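Local structure of superoxide dismutase [Mn/Fe] (Aeropyrum pernix, 3AK2) at the interface of chains A and B. The protein catalyses the dismutation of superoxide to molecular oxygen and hydrogen peroxide and is cambialistic, working with either manganese or iron at its active site. Coordinates in Å, arbitrary orientation; residue numbers count along the deposited sequence, not the author numbering. Chains: chain A/B, Superoxide dismutase [Mn/Fe].

The interface of chains A and B. Residues chain A 117, 120-121, 144-146; chain B 62, 66.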
loop_
_atom_site.group_PDB
_atom_site.type_symbol
_atom_site.label_atom_id
_atom_site.label_comp_id
_atom_site.label_asym_id
_atom_site.label_seq_id
_atom_site.Cartn_x
_atom_site.Cartn_y
_atom_site.Cartn_z
ATOM N N LEU A 117 19.027 -3.070 16.069
ATOM C CA LEU A 117 18.246 -3.440 14.890
ATOM C C LEU A 117 16.782 -3.046 15.042
ATOM O O LEU A 117 16.188 -2.474 14.125
ATOM C CB LEU A 117 18.374 -4.937 14.592
ATOM C CG LEU A 117 17.622 -5.464 13.362
ATOM C CD1 LEU A 117 18.048 -4.737 12.093
ATOM C CD2 LEU A 117 17.817 -6.960 13.203
ATOM N N ALA A 120 16.478 0.669 14.731
ATOM C CA ALA A 120 16.592 1.074 13.331
ATOM C C ALA A 120 15.297 0.784 12.578
ATOM O O ALA A 120 14.826 1.615 11.798
ATOM C CB ALA A 120 17.769 0.381 12.659
ATOM N N ALA A 121 14.720 -0.390 12.817
ATOM C CA ALA A 121 13.431 -0.733 12.210
ATOM C C ALA A 121 12.356 0.293 12.580
ATOM O O ALA A 121 11.619 0.764 11.714
ATOM C CB ALA A 121 13.005 -2.131 12.608
ATOM N N ILE A 144 12.066 -9.649 13.366
ATOM C CA ILE A 144 11.735 -8.227 13.436
ATOM C C ILE A 144 11.202 -7.776 12.083
ATOM O O ILE A 144 11.726 -8.171 11.036
ATOM C CB ILE A 144 12.951 -7.353 13.869
ATOM C CG1 ILE A 144 13.411 -7.740 15.279
ATOM C CG2 ILE A 144 12.613 -5.850 13.810
ATOM C CD1 ILE A 144 14.736 -7.119 15.707
ATOM N N LEU A 145 10.148 -6.965 12.109
ATOM C CA LEU A 145 9.645 -6.335 10.886
ATOM C C LEU A 145 9.021 -4.972 11.178
ATOM O O LEU A 145 8.843 -4.591 12.343
ATOM C CB LEU A 145 8.649 -7.248 10.146
ATOM C CG LEU A 145 7.234 -7.434 10.708
ATOM C CD1 LEU A 145 6.288 -7.911 9.616
ATOM C CD2 LEU A 145 7.188 -8.374 11.909
ATOM N N GLN A 146 8.714 -4.237 10.110
ATOM C CA GLN A 146 7.937 -3.008 10.198
ATOM C C GLN A 146 6.513 -3.251 9.739
ATOM O O GLN A 146 6.251 -4.118 8.885
ATOM C CB GLN A 146 8.509 -1.933 9.286
ATOM C CG GLN A 146 9.903 -1.472 9.625
ATOM C CD GLN A 146 10.444 -0.509 8.593
ATOM O OE1 GLN A 146 10.025 -0.517 7.435
ATOM N NE2 GLN A 146 11.391 0.327 9.006
ATOM N N VAL B 62 17.564 -1.419 6.395
ATOM C CA VAL B 62 16.730 -2.245 7.260
ATOM C C VAL B 62 15.280 -2.269 6.765
ATOM O O VAL B 62 14.658 -3.330 6.686
ATOM C CB VAL B 62 16.846 -1.784 8.737
ATOM C CG1 VAL B 62 15.835 -2.483 9.617
ATOM C CG2 VAL B 62 18.260 -2.036 9.258
ATOM N N MET B 66 13.499 -5.672 5.348
ATOM C CA MET B 66 12.297 -6.117 6.051
ATOM C C MET B 66 11.054 -6.134 5.158
ATOM O O MET B 66 10.213 -7.015 5.299
ATOM C CB MET B 66 12.081 -5.349 7.348
ATOM C CG MET B 66 13.077 -5.777 8.394
ATOM S SD MET B 66 13.031 -4.784 9.881
ATOM C CE MET B 66 14.391 -5.545 10.761
#
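This is an apolar subunit interface of knob-in-groove type, a part of the two-fold contact that joins chains A and B within the deposited tetramer. B:Met66, on helix 62-82, supplies the knob. Helix 111-123 and strand 141-148 of chain A form the groove. The B:Met66 side chain is extended beyond CG (chi3 -177°), which carries its thioether deep between helix and strand. It crosses the side chain of A:Ile144 at a slant, and its terminal methyl CE lies 3.5 Å from the branch methyl CG2 of A:Ile144. The same methyl meets A:Leu117 tip to tip, with CE 4.0 Å from CD1. The sulfur SD rests 3.8 Å from CB of A:Ala121 on the helix side and 3.9 Å from CA of A:Leu145 on the strand side. If B:Met66 were an alanine, a gap would probably open between helix and strand, leaving A:Ile144 and A:Ala121 without the thioether. One turn earlier, B:Val62 spreads its two methyls along helix 111-123. CG1, anti to the backbone N (chi1 171°), packs on CA of A:Ala121 at 3.9 Å, while CG2 faces CD1 of A:Leu117. Within chain A, the amide NE2 of A:Gln146 donates a hydrogen bond of 2.8 Å to the backbone O of A:Ala121. NE2 lies in the carbonyl plane, on a lone pair, though the acceptor is tilted 17° out of the A:Gln146 amide plane. The bond ties strand to helix beside the knob. The patch thus joins the start of helix 62-82 to the neighbouring subunit and likely contributes to the stability of the assembly.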